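Local structure of probable tRNA pseudouridine synthase D (Methanosarcina mazei, 1Z2Z) at residues M326-L329 / L330-R334; G289-L292 / N293-V296; R57-T61 / H62-R66; Q73-Q76 / K77-S80. The protein probably isomerises uridine 13 of transfer RNAs to pseudouridine. All coordinates share one frame; numbering follows the deposited sequence.

Interaction 1 of 4, residues M326-L329 / L330-R334; sequences MNRL and LKLGR
Leu-329 and the residues up to Arg-334 form a Schellman motif, a local contact that closes the C-terminal end of helix 323-330 at the protein surface, just before the short strand 336-337. In the last turn Leu-330 N bonds to Met-326 O (3.2 Å) and Lys-331 N, weakly, to Asn-327 O (3.5 Å). Beyond it the chain tightens into a type I turn, in which Gly-333 N bonds to Leu-330 O (2.9 Å), and Gly-333 takes the positive phi of 60° that lets the backbone leave the helix. The hub is Leu-329 O, which accepts from Leu-332 N at 2.9 Å and from Arg-334 N at 3.1 Å, the two donors arriving from opposite faces of its plane. Outside the segments, Arg-304 holds Gly-333 O by a hydrogen bond. The Arg-328 chain, bent at its second torsion (-88°), folds back so that Leu-332 CD2 lies over one face of its guanidinium, toward the rim, while Leu-329 CG sits over a face of the Arg-334 guanidinium, again offset to the rim. These two like-charged groups stand near each other with planes 66° apart, Arg-328 NH2 lying 4.2 Å from Arg-334 NH2.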
loop_
_atom_site.group_PDB
_atom_site.type_symbol
_atom_site.label_atom_id
_atom_site.label_comp_id
_atom_site.label_asym_id
_atom_site.label_seq_id
_atom_site.Cartn_x
_atom_site.Cartn_y
_atom_site.Cartn_z
HETATM N N MSE A 326 -1.661 27.738 11.025
HETATM C CA MSE A 326 -1.692 26.390 10.476
HETATM C C MSE A 326 -0.356 25.988 9.873
HETATM O O MSE A 326 0.217 24.963 10.240
HETATM C CB MSE A 326 -2.783 26.274 9.414
HETATM C CG MSE A 326 -4.166 26.278 10.005
HETATM SE SE MSE A 326 -4.237 25.069 11.524
HETATM C CE MSE A 326 -4.128 26.373 12.958
ATOM N N ASN A 327 0.138 26.799 8.943
ATOM C CA ASN A 327 1.407 26.512 8.293
ATOM C C ASN A 327 2.525 26.401 9.323
ATOM O O ASN A 327 3.427 25.579 9.180
ATOM C CB ASN A 327 1.745 27.605 7.273
ATOM C CG ASN A 327 2.904 27.219 6.362
ATOM O OD1 ASN A 327 3.736 28.060 6.011
ATOM N ND2 ASN A 327 2.958 25.945 5.966
ATOM N N ARG A 328 2.459 27.221 10.367
ATOM C CA ARG A 328 3.473 27.208 11.417
ATOM C C ARG A 328 3.509 25.865 12.154
ATOM O O ARG A 328 4.555 25.454 12.657
ATOM C CB ARG A 328 3.214 28.357 12.398
ATOM C CG ARG A 328 4.300 28.568 13.446
ATOM C CD ARG A 328 4.077 27.710 14.691
ATOM N NE ARG A 328 5.014 28.057 15.762
ATOM C CZ ARG A 328 4.911 27.634 17.020
ATOM N NH1 ARG A 328 5.816 28.006 17.918
ATOM N NH2 ARG A 328 3.903 26.846 17.386
ATOM N N LEU A 329 2.366 25.184 12.209
ATOM C CA LEU A 329 2.268 23.880 12.864
ATOM C C LEU A 329 2.783 22.755 11.962
ATOM O O LEU A 329 3.354 21.779 12.443
ATOM C CB LEU A 329 0.817 23.597 13.273
ATOM C CG LEU A 329 0.427 23.787 14.748
ATOM C CD1 LEU A 329 0.985 25.093 15.282
ATOM C CD2 LEU A 329 -1.089 23.754 14.879
ATOM N N LEU A 330 2.581 22.891 10.655
ATOM C CA LEU A 330 3.043 21.883 9.712
ATOM C C LEU A 330 4.541 21.649 9.865
ATOM O O LEU A 330 4.992 20.506 9.955
ATOM C CB LEU A 330 2.731 22.312 8.278
ATOM C CG LEU A 330 1.285 22.118 7.819
ATOM C CD1 LEU A 330 0.947 23.090 6.708
ATOM C CD2 LEU A 330 1.090 20.687 7.360
ATOM N N LYS A 331 5.307 22.736 9.902
ATOM C CA LYS A 331 6.762 22.658 10.038
ATOM C C LYS A 331 7.180 22.184 11.423
ATOM O O LYS A 331 8.361 21.957 11.688
ATOM C CB LYS A 331 7.393 24.025 9.752
ATOM C CG LYS A 331 7.112 24.550 8.351
ATOM C CD LYS A 331 8.096 25.643 7.945
ATOM C CE LYS A 331 7.818 26.144 6.533
ATOM N NZ LYS A 331 8.842 27.123 6.053
ATOM N N LEU A 332 6.198 22.045 12.304
ATOM C CA LEU A 332 6.450 21.592 13.664
ATOM C C LEU A 332 5.912 20.161 13.824
ATOM O O LEU A 332 5.959 19.577 14.909
ATOM C CB LEU A 332 5.771 22.541 14.663
ATOM C CG LEU A 332 6.585 22.978 15.890
ATOM C CD1 LEU A 332 7.745 23.889 15.469
ATOM C CD2 LEU A 332 5.670 23.705 16.856
ATOM N N GLY A 333 5.411 19.606 12.722
ATOM C CA GLY A 333 4.881 18.257 12.732
ATOM C C GLY A 333 3.719 18.087 13.684
ATOM O O GLY A 333 3.729 17.188 14.524
ATOM N N ARG A 334 2.717 18.955 13.570
ATOM C CA ARG A 334 1.550 18.853 14.435
ATOM C C ARG A 334 0.259 18.966 13.637
ATOM O O ARG A 334 -0.834 18.942 14.203
ATOM C CB ARG A 334 1.573 19.923 15.534
ATOM C CG ARG A 334 0.831 19.452 16.789
ATOM C CD ARG A 334 0.372 20.570 17.707
ATOM N NE ARG A 334 1.427 21.517 18.049
ATOM C CZ ARG A 334 1.242 22.570 18.838
ATOM N NH1 ARG A 334 0.045 22.797 19.369
ATOM N NH2 ARG A 334 2.241 23.410 19.068
#

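Interaction 2 of 4, residues G289-L292 / N293-V296; sequences GIPL and NRAV
Pro-291, Leu-292 and Asn-293 form the bend of a surface loop in which the chain turns back after helix 263-287, and they account for most of the surface buried locally. The ring of Pro-291 fills the inner side of the bend. Its CG rests on the aliphatic part of Arg-294, 3.6 Å from Arg-294 CB and 3.9 Å from Arg-294 CD, while the amide end of Asn-293 lies beside Pro-291 CB. Arg-294 runs extended from CG to NE, its second torsion at 179°, which carries the guanidinium beyond the proline. Leu-292 faces the other way: its CB leads from the bend into the protein, where the side chain packs on Leu-282, Arg-285 and Ile-286 of helix 263-287 and on Leu-389. Farther down the two arms, Ile-290 CG2 and Val-296 CG1 meet at 4.0 Å, an apolar touch that links the start of the loop to its return. The reversal is compact, with Pro-291 CA only 5.8 Å from Arg-294 CA, yet no hydrogen bond crosses it: Pro-291 O is 4.2 Å from Arg-294 N and is instead bonded to Arg-285 NH2. With the proline packed inside the bend and Leu-292 and Pro-291 O in contact with the preceding helix, the segment is an irregular chain reversal within the helix-to-strand connection between 263-287 and 301-302.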
loop_
_atom_site.group_PDB
_atom_site.type_symbol
_atom_site.label_atom_id
_atom_site.label_comp_id
_atom_site.label_asym_id
_atom_site.label_seq_id
_atom_site.Cartn_x
_atom_site.Cartn_y
_atom_site.Cartn_z
ATOM N N GLY A 289 -0.344 23.673 -8.481
ATOM C CA GLY A 289 0.801 24.387 -7.938
ATOM C C GLY A 289 0.769 24.580 -6.427
ATOM O O GLY A 289 1.654 25.230 -5.859
ATOM N N ILE A 290 -0.249 24.024 -5.771
ATOM C CA ILE A 290 -0.387 24.136 -4.313
ATOM C C ILE A 290 0.390 22.993 -3.639
ATOM O O ILE A 290 -0.055 21.849 -3.660
ATOM C CB ILE A 290 -1.881 24.026 -3.865
ATOM C CG1 ILE A 290 -2.793 24.903 -4.747
ATOM C CG2 ILE A 290 -2.001 24.387 -2.389
ATOM C CD1 ILE A 290 -2.659 26.406 -4.560
ATOM N N PRO A 291 1.548 23.298 -3.020
ATOM C CA PRO A 291 2.384 22.298 -2.350
ATOM C C PRO A 291 1.620 21.467 -1.340
ATOM O O PRO A 291 0.511 21.822 -0.930
ATOM C CB PRO A 291 3.498 23.132 -1.718
ATOM C CG PRO A 291 2.842 24.431 -1.462
ATOM C CD PRO A 291 2.029 24.654 -2.715
ATOM N N LEU A 292 2.219 20.354 -0.937
ATOM C CA LEU A 292 1.565 19.452 -0.008
ATOM C C LEU A 292 1.937 19.735 1.441
ATOM O O LEU A 292 1.271 19.250 2.357
ATOM C CB LEU A 292 1.912 18.005 -0.376
ATOM C CG LEU A 292 1.733 17.640 -1.860
ATOM C CD1 LEU A 292 2.112 16.185 -2.087
ATOM C CD2 LEU A 292 0.288 17.897 -2.292
ATOM N N ASN A 293 2.989 20.520 1.653
ATOM C CA ASN A 293 3.401 20.843 3.013
ATOM C C ASN A 293 3.140 22.306 3.408
ATOM O O ASN A 293 3.788 22.842 4.309
ATOM C CB ASN A 293 4.877 20.504 3.215
ATOM C CG ASN A 293 5.761 21.163 2.201
ATOM O OD1 ASN A 293 6.979 21.095 2.291
ATOM N ND2 ASN A 293 5.149 21.806 1.217
ATOM N N ARG A 294 2.193 22.946 2.726
ATOM C CA ARG A 294 1.817 24.329 3.011
ATOM C C ARG A 294 0.303 24.481 2.927
ATOM O O ARG A 294 -0.340 23.981 1.998
ATOM C CB ARG A 294 2.490 25.303 2.035
ATOM C CG ARG A 294 3.950 25.567 2.351
ATOM C CD ARG A 294 4.588 26.517 1.351
ATOM N NE ARG A 294 6.031 26.621 1.570
ATOM C CZ ARG A 294 6.895 27.150 0.704
ATOM N NH1 ARG A 294 6.471 27.632 -0.459
ATOM N NH2 ARG A 294 8.189 27.192 0.999
ATOM N N ALA A 295 -0.272 25.167 3.904
ATOM C CA ALA A 295 -1.715 25.351 3.925
ATOM C C ALA A 295 -2.161 26.656 3.259
ATOM O O ALA A 295 -1.393 27.613 3.163
ATOM C CB ALA A 295 -2.218 25.293 5.371
ATOM N N VAL A 296 -3.405 26.680 2.789
ATOM C CA VAL A 296 -3.980 27.864 2.152
ATOM C C VAL A 296 -5.364 28.118 2.737
ATOM O O VAL A 296 -5.727 27.542 3.761
ATOM C CB VAL A 296 -4.129 27.696 0.623
ATOM C CG1 VAL A 296 -2.774 27.454 -0.001
ATOM C CG2 VAL A 296 -5.090 26.560 0.307
#

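Interaction 3 of 4, residues R57-T61 / H62-R66; sequences RDWDT and HHLTR
Asp-60 is the N-cap of helix 61-72, where it meets His-63 and Leu-64; the helix follows strand 49-57. Asp-60 O opens the helical bonding by accepting from Leu-64 N at 2.9 Å, and Thr-61 O accepts from Thr-65 N at 3.0 Å, as in a regular first turn. The Asp-60 carboxylate leans over this turn, with CG anti to the backbone N (chi1 177°), bringing Asp-60 OD1 to 3.5 Å from His-63 N without a defined hydrogen bond. Trp-59 precedes the cap and lays its six-membered ring across the flank of the helix. Leu-64 CG is placed over one face of the indole near its rim, and Leu-64 CB packs 3.9 Å from Trp-59 CE3. The same CE3 lies in the plane of the His-63 imidazole, at its edge; the two rings are oblique, with planes 43° apart and centroids 5.2 Å apart. Trp-59 NE1 is bonded to Lys-111 O, which fixes the far end of the indole. Thr-65 OG1 has both Thr-61 O and His-62 O within bonding distance, its proton not settled between them, and probably accepts from Gln-76 NE2. The Thr-61 side chain stands about 8 Å from that of Asp-86, the predicted nucleophile. Backbone bonds thus begin the helix, and Trp-59 brings the incoming loop against its flank; a carboxylate here would also be expected to interact favourably with the helix dipole.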
loop_
_atom_site.group_PDB
_atom_site.type_symbol
_atom_site.label_atom_id
_atom_site.label_comp_id
_atom_site.label_asym_id
_atom_site.label_seq_id
_atom_site.Cartn_x
_atom_site.Cartn_y
_atom_site.Cartn_z
ATOM N N ARG A 57 16.851 -14.557 4.408
ATOM C CA ARG A 57 17.331 -14.205 3.097
ATOM C C ARG A 57 16.542 -14.956 2.056
ATOM O O ARG A 57 16.587 -16.188 1.986
ATOM C CB ARG A 57 18.814 -14.548 2.988
ATOM C CG ARG A 57 19.410 -14.257 1.636
ATOM C CD ARG A 57 20.925 -14.471 1.607
ATOM N NE ARG A 57 21.494 -14.091 0.301
ATOM C CZ ARG A 57 21.224 -14.705 -0.855
ATOM N NH1 ARG A 57 21.786 -14.272 -1.975
ATOM N NH2 ARG A 57 20.407 -15.759 -0.894
ATOM N N ASP A 58 15.799 -14.212 1.251
ATOM C CA ASP A 58 15.003 -14.818 0.195
ATOM C C ASP A 58 14.039 -15.904 0.702
ATOM O O ASP A 58 13.834 -16.928 0.045
ATOM C CB ASP A 58 15.925 -15.399 -0.864
ATOM C CG ASP A 58 15.186 -15.796 -2.100
ATOM O OD1 ASP A 58 15.738 -16.575 -2.913
ATOM O OD2 ASP A 58 14.042 -15.322 -2.260
ATOM N N TRP A 59 13.452 -15.669 1.875
ATOM C CA TRP A 59 12.498 -16.603 2.468
ATOM C C TRP A 59 11.109 -15.980 2.541
ATOM O O TRP A 59 10.965 -14.770 2.694
ATOM C CB TRP A 59 12.890 -16.964 3.898
ATOM C CG TRP A 59 13.808 -18.125 4.068
ATOM C CD1 TRP A 59 15.170 -18.107 4.010
ATOM C CD2 TRP A 59 13.440 -19.448 4.478
ATOM N NE1 TRP A 59 15.675 -19.330 4.375
ATOM C CE2 TRP A 59 14.643 -20.170 4.662
ATOM C CE3 TRP A 59 12.219 -20.089 4.706
ATOM C CZ2 TRP A 59 14.649 -21.505 5.081
ATOM C CZ3 TRP A 59 12.224 -21.409 5.117
ATOM C CH2 TRP A 59 13.438 -22.109 5.298
ATOM N N ASP A 60 10.098 -16.834 2.457
ATOM C CA ASP A 60 8.709 -16.428 2.548
ATOM C C ASP A 60 8.283 -16.713 3.982
ATOM O O ASP A 60 8.351 -17.864 4.433
ATOM C CB ASP A 60 7.858 -17.268 1.612
ATOM C CG ASP A 60 6.393 -16.945 1.725
ATOM O OD1 ASP A 60 5.582 -17.888 1.810
ATOM O OD2 ASP A 60 6.047 -15.741 1.715
ATOM N N THR A 61 7.839 -15.676 4.690
ATOM C CA THR A 61 7.412 -15.801 6.084
ATOM C C THR A 61 6.487 -16.979 6.364
ATOM O O THR A 61 6.688 -17.721 7.328
ATOM C CB THR A 61 6.719 -14.517 6.559
ATOM O OG1 THR A 61 7.584 -13.397 6.329
ATOM C CG2 THR A 61 6.411 -14.606 8.044
ATOM N N HIS A 62 5.466 -17.168 5.541
ATOM C CA HIS A 62 4.594 -18.279 5.817
ATOM C C HIS A 62 5.402 -19.557 5.787
ATOM O O HIS A 62 5.288 -20.391 6.696
ATOM C CB HIS A 62 3.438 -18.344 4.833
ATOM C CG HIS A 62 2.243 -17.542 5.262
ATOM N ND1 HIS A 62 2.336 -16.464 6.123
ATOM C CD2 HIS A 62 0.936 -17.625 4.911
ATOM C CE1 HIS A 62 1.141 -15.919 6.279
ATOM N NE2 HIS A 62 0.276 -16.605 5.551
ATOM N N HIS A 63 6.247 -19.705 4.769
ATOM C CA HIS A 63 7.068 -20.900 4.649
ATOM C C HIS A 63 7.998 -21.117 5.857
ATOM O O HIS A 63 8.092 -22.235 6.363
ATOM C CB HIS A 63 7.875 -20.868 3.348
ATOM C CG HIS A 63 8.573 -22.157 3.057
ATOM N ND1 HIS A 63 9.849 -22.429 3.502
ATOM C CD2 HIS A 63 8.137 -23.288 2.453
ATOM C CE1 HIS A 63 10.169 -23.671 3.187
ATOM N NE2 HIS A 63 9.147 -24.215 2.550
ATOM N N LEU A 64 8.642 -20.052 6.335
ATOM C CA LEU A 64 9.549 -20.130 7.477
ATOM C C LEU A 64 8.840 -20.574 8.751
ATOM O O LEU A 64 9.277 -21.496 9.445
ATOM C CB LEU A 64 10.186 -18.770 7.729
ATOM C CG LEU A 64 11.516 -18.732 8.489
ATOM C CD1 LEU A 64 11.723 -17.323 9.042
ATOM C CD2 LEU A 64 11.534 -19.740 9.621
ATOM N N THR A 65 7.757 -19.885 9.074
ATOM C CA THR A 65 6.983 -20.189 10.264
ATOM C C THR A 65 6.454 -21.610 10.155
ATOM O O THR A 65 6.370 -22.329 11.146
ATOM C CB THR A 65 5.805 -19.188 10.418
ATOM O OG1 THR A 65 4.957 -19.264 9.267
ATOM C CG2 THR A 65 6.336 -17.769 10.524
ATOM N N ARG A 66 6.099 -22.029 8.951
ATOM C CA ARG A 66 5.596 -23.385 8.798
ATOM C C ARG A 66 6.753 -24.379 9.036
ATOM O O ARG A 66 6.527 -25.514 9.455
ATOM C CB ARG A 66 4.996 -23.571 7.409
ATOM C CG ARG A 66 4.214 -24.852 7.262
ATOM C CD ARG A 66 4.879 -25.764 6.276
ATOM N NE ARG A 66 4.124 -25.938 5.045
ATOM C CZ ARG A 66 4.677 -26.353 3.911
ATOM N NH1 ARG A 66 5.971 -26.621 3.878
ATOM N NH2 ARG A 66 3.946 -26.516 2.815
#

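Interaction 4 of 4, residues Q73-Q76 / K77-S80; sequences QVSQ and KRIS
Arg-78 folds back over Val-74 and Ser-75 in a 3-10 turn between helix 61-72 and strand 79-81. The turn completes a beta-alpha-beta crossover: strands 49-57 and 79-81 both pair antiparallel with strand 90-98 and therefore run parallel to each other. From the backbone, Arg-78 CB lies 3.5 Å from Ser-75 O and 4.0 Å from Val-74 CG2. CG, one bond farther, packs on Val-74 CB at 3.6 Å and also faces the serine oxygens. CD then passes close by Ser-75 OG. Bends at the second and third torsions (-52° and -48°) curl the chain so that this hydroxyl comes to the edge of the guanidinium, near its plane, though no hydrogen bond joins them. The guanidinium itself goes on past the 73-76 segment. The Arg-78 side chain also touches Phe-98 of strand 90-98, and its backbone is bonded there, so the residue joins the turn to the sheet. Two backbone bonds make the turn. Arg-78 N reaches Ser-75 O at 3.1 Å. Next along the chain, Ile-79 begins the strand with its side chain turned inward onto Ile-95 and Ile-97 of strand 90-98, while its N-H is given to the other carbonyl of the turn, Ile-79 N to Gln-76 O at 3.1 Å, with an N-H...O angle of 158°.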
loop_
_atom_site.group_PDB
_atom_site.type_symbol
_atom_site.label_atom_id
_atom_site.label_comp_id
_atom_site.label_asym_id
_atom_site.label_seq_id
_atom_site.Cartn_x
_atom_site.Cartn_y
_atom_site.Cartn_z
ATOM N N GLN A 73 7.231 -28.529 16.707
ATOM C CA GLN A 73 5.961 -29.233 16.889
ATOM C C GLN A 73 4.965 -28.411 17.703
ATOM O O GLN A 73 4.608 -28.786 18.819
ATOM C CB GLN A 73 6.158 -30.578 17.595
ATOM C CG GLN A 73 7.060 -31.551 16.882
ATOM C CD GLN A 73 6.467 -32.118 15.627
ATOM O OE1 GLN A 73 5.564 -32.940 15.675
ATOM N NE2 GLN A 73 6.976 -31.688 14.487
ATOM N N VAL A 74 4.557 -27.279 17.141
ATOM C CA VAL A 74 3.584 -26.376 17.731
ATOM C C VAL A 74 2.786 -25.862 16.545
ATOM O O VAL A 74 3.206 -26.010 15.385
ATOM C CB VAL A 74 4.240 -25.172 18.413
ATOM C CG1 VAL A 74 5.132 -25.637 19.526
ATOM C CG2 VAL A 74 5.004 -24.339 17.394
ATOM N N SER A 75 1.634 -25.263 16.816
ATOM C CA SER A 75 0.813 -24.749 15.721
ATOM C C SER A 75 1.462 -23.496 15.135
ATOM O O SER A 75 2.280 -22.845 15.779
ATOM C CB SER A 75 -0.592 -24.426 16.222
ATOM O OG SER A 75 -0.593 -23.226 16.973
ATOM N N GLN A 76 1.097 -23.159 13.909
ATOM C CA GLN A 76 1.681 -21.991 13.270
ATOM C C GLN A 76 1.393 -20.696 14.031
ATOM O O GLN A 76 2.203 -19.762 14.006
ATOM C CB GLN A 76 1.207 -21.889 11.817
ATOM C CG GLN A 76 2.393 -21.847 10.868
ATOM C CD GLN A 76 2.020 -22.061 9.427
ATOM O OE1 GLN A 76 1.372 -23.050 9.090
ATOM N NE2 GLN A 76 2.457 -21.153 8.555
ATOM N N LYS A 77 0.250 -20.656 14.717
ATOM C CA LYS A 77 -0.158 -19.504 15.515
ATOM C C LYS A 77 0.854 -19.153 16.596
ATOM O O LYS A 77 1.049 -17.984 16.914
ATOM C CB LYS A 77 -1.511 -19.772 16.194
ATOM C CG LYS A 77 -1.993 -18.635 17.103
ATOM C CD LYS A 77 -2.406 -17.421 16.280
ATOM C CE LYS A 77 -2.534 -16.162 17.133
ATOM N NZ LYS A 77 -3.291 -16.408 18.396
ATOM N N ARG A 78 1.497 -20.162 17.174
ATOM C CA ARG A 78 2.464 -19.923 18.253
ATOM C C ARG A 78 3.645 -19.108 17.800
ATOM O O ARG A 78 4.462 -18.703 18.616
ATOM C CB ARG A 78 2.976 -21.239 18.823
ATOM C CG ARG A 78 1.995 -22.378 18.731
ATOM C CD ARG A 78 0.641 -22.010 19.305
ATOM N NE ARG A 78 0.733 -21.376 20.607
ATOM C CZ ARG A 78 -0.211 -21.479 21.528
ATOM N NH1 ARG A 78 -0.069 -20.871 22.702
ATOM N NH2 ARG A 78 -1.286 -22.213 21.275
ATOM N N ILE A 79 3.770 -18.904 16.497
ATOM C CA ILE A 79 4.867 -18.084 16.012
ATOM C C ILE A 79 4.268 -16.902 15.235
ATOM O O ILE A 79 3.656 -17.095 14.181
ATOM C CB ILE A 79 5.891 -18.928 15.135
ATOM C CG1 ILE A 79 6.559 -18.037 14.090
ATOM C CG2 ILE A 79 5.230 -20.146 14.510
ATOM C CD1 ILE A 79 7.868 -17.498 14.538
ATOM N N SER A 80 4.396 -15.689 15.779
ATOM C CA SER A 80 3.845 -14.519 15.094
ATOM C C SER A 80 4.799 -13.372 14.842
ATOM O O SER A 80 5.792 -13.172 15.540
ATOM C CB SER A 80 2.551 -13.980 15.772
ATOM O OG SER A 80 2.741 -13.414 17.053
#

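The contacts form two distant pairs. Interactions 1 and 2 touch, Leu-330 CD1 packing on Ala-295 N and Asn-327 ND2 on Arg-294 CA, so the end of helix 323-330 rests on the loop after helix 263-287. Interactions 3 and 4 also touch, at the start and beyond the end of helix 61-72, where Thr-65 packs on Ile-79; their centres lie more than 40 Å from those of the first pair. Interaction 3 alone is partly buried and joins aromatic and apolar packing to helical bonds; the others are surface contacts. Interactions 1 and 4 rely on tight backbone turns flanked by arginines, whereas interaction 2 has packing with no hydrogen bond between its two segments.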